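Long-range contacts in uncharacterized hypothetical protein (Bacteroides uniformis, PDB 4EIU), which is of unknown function but belongs to the DUF3823 family, whose N-terminal domain falls in the transthyretin clan: residues V117-N122 against A132-T137; F218-A223 against W238-P243. All blocks are in the same frame, centred on the assembly; numbering follows the deposited sequence.

In the fold
The N-terminal part of the chain builds a five-stranded antiparallel sheet from residues 35-101. Contact 1 comes next and closes the hairpin of strands 115-126 and 129-138, which strand 202-206 extends to three strands. Contact 2 follows between strands 216-225 and 239-247, closing the 14-residue connection between its segments, at one side of a four-stranded sheet that also holds 162-170 and 186-189. The two contacts are in series, neither enclosing nor crossing the other, yet their centres lie about 9 Å apart because the sheets pack face to face: V117, F119 and V134 touch A221 or S241. Contact 2 also reaches back, R220 bonding to T27, and N239 to P78 and to L115 of strand 115-126.

Contact 1 of 2, residues V117-N122 against A132-T137; sequences VEFVGN and AQVRVT
V117 packs its CG1 against V134 CG1 at 3.9 Å in an antiparallel beta hairpin, segments 117-119 and 132-137 running 155° apart. V117, F119, V134 and V136 share the face that packs on the neighbouring sheet, where V117 touches A221 and A223. E118 turns to the other face, directly beside R135, and the two residues exchange backbone bonds: R135 N to E118 O (2.8 Å) and E118 N to R135 O. Their side chains lie side by side and point the same way, forming a salt bridge closed by a weak bond from R135 NH1 to E118 OE2 (3.4 Å). The carboxylate and guanidinium planes are steeply inclined, 77° apart, and a water links E118 OE2, R135 O and T137 OG1. An alanine at R135 would probably leave the E118 carboxylate without its charged mate and V120 CG2 without the flat group beside it. F119 brings CE1 to A132 CB (3.9 Å) and V134 CG2, with CG, anti to the carbonyl carbon (chi1 -72°), turning back toward strand 129-138; F167 covers the same corner. At V120 the regular pairing ends, but its N still bonds Q133 O (2.8 Å), and CB meets Q133 CB. The side-chain amide of Q133 is hydrogen-bonded to T204 and E202 of strand 202-206. V120 CG2 rests over one face of the R135 guanidinium, 3.7 Å above its plane and nearer the rim.

Contact 2 of 2, residues F218-A223 against W238-P243; sequences FVRAAA and WNYSEP
R220 reaches across to S241 and Y240 at the meeting of strands 216-225 and 239-247, one side of a four-stranded antiparallel sheet. From CB its chain leaves anti to the backbone N (chi1 -158°) and stays extended to NE. CG passes S241 OG at 3.5 Å, and CD touches both S241 O and Y240 CD1. NE then donates a nearly straight bond (174°) to S241 O, 2.8 Å away and within the guanidinium plane. CZ has Y240 CD1 over the centre of the group, 3.4 Å above its plane, while NH2 lies 3.5 Å from Y240 CB; the ring is tilted 32° from the guanidinium. At the tip NH1 and NH2 bond the carbonyls of V175 and T27, so three backbone oxygens grip this buried group and fix its rotation. S241 is tied to A221 twice, its N donating to A221 O (2.9 Å) and its OG accepting from A221 N (3.0 Å). The hydroxyl thus stands in for a main-chain acceptor and donates a hydrogen bond in turn to E242 O. Farther along, A223 and N239 form the hydrogen-bonded pair, their N and O atoms bonding in both directions, and W238 brings CB to A222 CB while its indole NE1 donates to the carboxylate of D164. A222 CB also sits over one face of the Y240 ring, offset toward the rim, in a CH-pi contact 4.1 Å from the centroid.

Contact 1 of 2, residues V117-N122 against A132-T137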
loop_
_atom_site.group_PDB
_atom_site.type_symbol
_atom_site.label_atom_id
_atom_site.label_comp_id
_atom_site.label_asym_id
_atom_site.label_seq_id
_atom_site.Cartn_x
_atom_site.Cartn_y
_atom_site.Cartn_z
ATOM N N VAL A 117 5.351 -6.426 -5.750
ATOM C CA VAL A 117 6.521 -6.869 -4.994
ATOM C C VAL A 117 6.293 -8.291 -4.537
ATOM O O VAL A 117 5.289 -8.567 -3.896
ATOM C CB VAL A 117 6.753 -5.995 -3.744
ATOM C CG1 VAL A 117 8.026 -6.445 -3.003
ATOM C CG2 VAL A 117 6.766 -4.505 -4.099
ATOM N N GLU A 118 7.225 -9.188 -4.854
ATOM C CA GLU A 118 7.069 -10.592 -4.481
ATOM C C GLU A 118 8.398 -11.181 -4.059
ATOM O O GLU A 118 9.465 -10.701 -4.461
ATOM C CB GLU A 118 6.520 -11.393 -5.664
ATOM C CG GLU A 118 7.457 -11.377 -6.877
ATOM C CD GLU A 118 6.797 -11.824 -8.166
ATOM O OE1 GLU A 118 6.141 -12.894 -8.155
ATOM O OE2 GLU A 118 6.969 -11.121 -9.198
ATOM N N PHE A 119 8.325 -12.232 -3.254
ATOM C CA PHE A 119 9.493 -13.099 -3.026
ATOM C C PHE A 119 9.651 -14.064 -4.193
ATOM O O PHE A 119 8.666 -14.461 -4.807
ATOM C CB PHE A 119 9.326 -13.880 -1.740
ATOM C CG PHE A 119 9.461 -13.046 -0.504
ATOM C CD1 PHE A 119 10.681 -12.434 -0.193
ATOM C CD2 PHE A 119 8.386 -12.884 0.363
ATOM C CE1 PHE A 119 10.827 -11.686 0.966
ATOM C CE2 PHE A 119 8.519 -12.128 1.518
ATOM C CZ PHE A 119 9.738 -11.529 1.826
ATOM N N VAL A 120 10.886 -14.438 -4.513
ATOM C CA VAL A 120 11.112 -15.419 -5.564
ATOM C C VAL A 120 11.432 -16.771 -4.943
ATOM O O VAL A 120 10.704 -17.733 -5.177
ATOM C CB VAL A 120 12.210 -14.980 -6.545
ATOM C CG1 VAL A 120 12.448 -16.074 -7.582
ATOM C CG2 VAL A 120 11.790 -13.683 -7.211
ATOM N N GLY A 121 12.479 -16.853 -4.129
ATOM C CA GLY A 121 12.798 -18.145 -3.488
ATOM C C GLY A 121 12.118 -18.345 -2.145
ATOM O O GLY A 121 11.267 -17.571 -1.751
ATOM N N ASN A 122 12.505 -19.406 -1.448
ATOM C CA ASN A 122 12.315 -19.502 0.000
ATOM C C ASN A 122 13.494 -18.794 0.654
ATOM O O ASN A 122 14.629 -18.997 0.232
ATOM C CB ASN A 122 12.321 -20.959 0.462
ATOM C CG ASN A 122 11.053 -21.688 0.094
ATOM O OD1 ASN A 122 9.956 -21.235 0.406
ATOM N ND2 ASN A 122 11.197 -22.822 -0.578
ATOM N N ALA A 132 16.867 -13.349 1.310
ATOM C CA ALA A 132 15.737 -13.556 0.415
ATOM C C ALA A 132 15.987 -12.937 -0.947
ATOM O O ALA A 132 16.782 -12.007 -1.072
ATOM C CB ALA A 132 14.481 -12.945 1.028
ATOM N N GLN A 133 15.279 -13.457 -1.951
ATOM C CA GLN A 133 15.219 -12.889 -3.293
ATOM C C GLN A 133 13.892 -12.141 -3.474
ATOM O O GLN A 133 12.807 -12.731 -3.324
ATOM C CB GLN A 133 15.345 -13.998 -4.344
ATOM C CG GLN A 133 16.623 -14.821 -4.221
ATOM C CD GLN A 133 17.857 -14.007 -4.565
ATOM O OE1 GLN A 133 18.558 -13.503 -3.685
ATOM N NE2 GLN A 133 18.114 -13.852 -5.852
ATOM N N VAL A 134 13.979 -10.842 -3.768
ATOM C CA VAL A 134 12.798 -9.982 -3.964
ATOM C C VAL A 134 12.726 -9.531 -5.414
ATOM O O VAL A 134 13.750 -9.143 -6.004
ATOM C CB VAL A 134 12.822 -8.727 -3.053
ATOM C CG1 VAL A 134 11.618 -7.828 -3.331
ATOM C CG2 VAL A 134 12.805 -9.128 -1.582
ATOM N N ARG A 135 11.527 -9.572 -6.000
ATOM C CA ARG A 135 11.352 -9.065 -7.362
ATOM C C ARG A 135 10.361 -7.902 -7.372
ATOM O O ARG A 135 9.204 -8.078 -7.017
ATOM C CB ARG A 135 10.902 -10.169 -8.314
ATOM C CG ARG A 135 10.832 -9.694 -9.759
ATOM C CD ARG A 135 9.932 -10.554 -10.626
ATOM N NE ARG A 135 10.653 -11.721 -11.056
ATOM C CZ ARG A 135 10.369 -12.999 -10.788
ATOM N NH1 ARG A 135 9.308 -13.384 -10.089
ATOM N NH2 ARG A 135 11.179 -13.917 -11.265
ATOM N N VAL A 136 10.821 -6.718 -7.783
ATOM C CA VAL A 136 9.952 -5.544 -7.927
ATOM C C VAL A 136 9.642 -5.254 -9.398
ATOM O O VAL A 136 10.543 -5.172 -10.251
ATOM C CB VAL A 136 10.565 -4.300 -7.255
ATOM C CG1 VAL A 136 9.644 -3.074 -7.412
ATOM C CG2 VAL A 136 10.857 -4.596 -5.784
ATOM N N THR A 137 8.362 -5.087 -9.700
ATOM C CA THR A 137 7.927 -4.674 -11.053
ATOM C C THR A 137 6.916 -3.545 -10.979
ATOM O O THR A 137 6.290 -3.323 -9.941
ATOM C CB THR A 137 7.311 -5.857 -11.856
ATOM O OG1 THR A 137 6.327 -6.505 -11.051
ATOM C CG2 THR A 137 8.383 -6.904 -12.288
HETATM O O HOH W 1 7.234 -8.258 -9.012
#

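Contact 2 of 2, residues F218-A223 against W238-P243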
loop_
_atom_site.group_PDB
_atom_site.type_symbol
_atom_site.label_atom_id
_atom_site.label_comp_id
_atom_site.label_asym_id
_atom_site.label_seq_id
_atom_site.Cartn_x
_atom_site.Cartn_y
_atom_site.Cartn_z
ATOM N N PHE A 218 8.446 -13.754 11.013
ATOM C CA PHE A 218 7.755 -13.506 9.738
ATOM C C PHE A 218 8.475 -12.406 8.988
ATOM O O PHE A 218 8.889 -11.411 9.603
ATOM C CB PHE A 218 6.307 -13.154 9.989
ATOM C CG PHE A 218 5.543 -14.264 10.656
ATOM C CD1 PHE A 218 5.560 -14.399 12.037
ATOM C CD2 PHE A 218 4.850 -15.203 9.902
ATOM C CE1 PHE A 218 4.891 -15.442 12.662
ATOM C CE2 PHE A 218 4.162 -16.239 10.521
ATOM C CZ PHE A 218 4.181 -16.357 11.900
ATOM N N VAL A 219 8.650 -12.613 7.680
ATOM C CA VAL A 219 9.381 -11.673 6.813
ATOM C C VAL A 219 8.514 -11.209 5.651
ATOM O O VAL A 219 7.603 -11.915 5.209
ATOM C CB VAL A 219 10.687 -12.283 6.246
ATOM C CG1 VAL A 219 11.550 -12.847 7.360
ATOM C CG2 VAL A 219 10.379 -13.345 5.203
ATOM N N ARG A 220 8.795 -10.016 5.149
ATOM C CA ARG A 220 7.973 -9.444 4.098
ATOM C C ARG A 220 8.752 -8.368 3.343
ATOM O O ARG A 220 9.514 -7.617 3.954
ATOM C CB ARG A 220 6.745 -8.818 4.718
ATOM C CG ARG A 220 5.562 -8.657 3.793
ATOM C CD ARG A 220 4.384 -8.144 4.597
ATOM N NE ARG A 220 3.212 -7.902 3.769
ATOM C CZ ARG A 220 2.158 -7.165 4.130
ATOM N NH1 ARG A 220 2.097 -6.569 5.315
ATOM N NH2 ARG A 220 1.150 -6.994 3.272
ATOM N N ALA A 221 8.535 -8.300 2.033
ATOM C CA ALA A 221 9.194 -7.300 1.186
ATOM C C ALA A 221 8.249 -6.179 0.893
ATOM O O ALA A 221 7.019 -6.354 0.896
ATOM C CB ALA A 221 9.720 -7.928 -0.098
ATOM N N ALA A 222 8.822 -4.992 0.701
ATOM C CA ALA A 222 8.075 -3.830 0.336
ATOM C C ALA A 222 8.943 -2.945 -0.528
ATOM O O ALA A 222 10.162 -2.997 -0.418
ATOM C CB ALA A 222 7.582 -3.070 1.570
ATOM N N ALA A 223 8.303 -2.170 -1.409
ATOM C CA ALA A 223 9.019 -1.189 -2.265
ATOM C C ALA A 223 8.088 -0.005 -2.559
ATOM O O ALA A 223 6.839 -0.112 -2.487
ATOM C CB ALA A 223 9.524 -1.824 -3.524
ATOM N N TRP A 238 4.403 2.223 0.649
ATOM C CA TRP A 238 4.853 0.942 0.083
ATOM C C TRP A 238 3.788 0.078 -0.498
ATOM O O TRP A 238 2.674 -0.098 0.062
ATOM C CB TRP A 238 5.617 0.131 1.138
ATOM C CG TRP A 238 6.936 0.712 1.561
ATOM C CD1 TRP A 238 8.123 0.784 0.835
ATOM C CD2 TRP A 238 7.247 1.340 2.840
ATOM N NE1 TRP A 238 9.111 1.362 1.573
ATOM C CE2 TRP A 238 8.658 1.708 2.782
ATOM C CE3 TRP A 238 6.538 1.545 4.027
ATOM C CZ2 TRP A 238 9.292 2.324 3.837
ATOM C CZ3 TRP A 238 7.192 2.181 5.086
ATOM C CH2 TRP A 238 8.526 2.565 4.985
ATOM N N ASN A 239 4.169 -0.563 -1.604
ATOM C CA ASN A 239 3.562 -1.832 -2.015
ATOM C C ASN A 239 4.282 -3.009 -1.364
ATOM O O ASN A 239 5.472 -2.929 -1.070
ATOM C CB ASN A 239 3.541 -1.988 -3.529
ATOM C CG ASN A 239 2.631 -0.958 -4.189
ATOM O OD1 ASN A 239 3.123 -0.023 -4.808
ATOM N ND2 ASN A 239 1.325 -1.113 -4.032
ATOM N N TYR A 240 3.526 -4.079 -1.117
ATOM C CA TYR A 240 3.965 -5.159 -0.263
ATOM C C TYR A 240 3.796 -6.517 -0.907
ATOM O O TYR A 240 2.839 -6.743 -1.647
ATOM C CB TYR A 240 3.114 -5.188 1.025
ATOM C CG TYR A 240 3.499 -4.219 2.135
ATOM C CD1 TYR A 240 4.378 -4.608 3.133
ATOM C CD2 TYR A 240 2.907 -2.961 2.240
ATOM C CE1 TYR A 240 4.710 -3.755 4.173
ATOM C CE2 TYR A 240 3.253 -2.104 3.264
ATOM C CZ TYR A 240 4.125 -2.543 4.265
ATOM O OH TYR A 240 4.442 -1.693 5.317
ATOM N N SER A 241 4.705 -7.429 -0.545
ATOM C CA SER A 241 4.566 -8.841 -0.827
ATOM C C SER A 241 3.665 -9.525 0.189
ATOM O O SER A 241 3.196 -8.911 1.153
ATOM C CB SER A 241 5.930 -9.510 -0.812
ATOM O OG SER A 241 6.388 -9.712 0.520
ATOM N N GLU A 242 3.432 -10.807 -0.039
ATOM C CA GLU A 242 2.850 -11.660 0.983
ATOM C C GLU A 242 3.912 -11.905 2.051
ATOM O O GLU A 242 5.111 -11.914 1.725
ATOM C CB GLU A 242 2.406 -12.993 0.399
ATOM C CG GLU A 242 1.142 -12.919 -0.445
ATOM C CD GLU A 242 0.912 -14.219 -1.193
ATOM O OE1 GLU A 242 0.749 -15.265 -0.530
ATOM O OE2 GLU A 242 0.941 -14.212 -2.444
ATOM N N PRO A 243 3.487 -12.063 3.321
ATOM C CA PRO A 243 4.443 -12.493 4.353
ATOM C C PRO A 243 4.868 -13.942 4.170
ATOM O O PRO A 243 4.189 -14.711 3.497
ATOM C CB PRO A 243 3.671 -12.314 5.666
ATOM C CG PRO A 243 2.242 -12.342 5.303
ATOM C CD PRO A 243 2.137 -11.839 3.880
#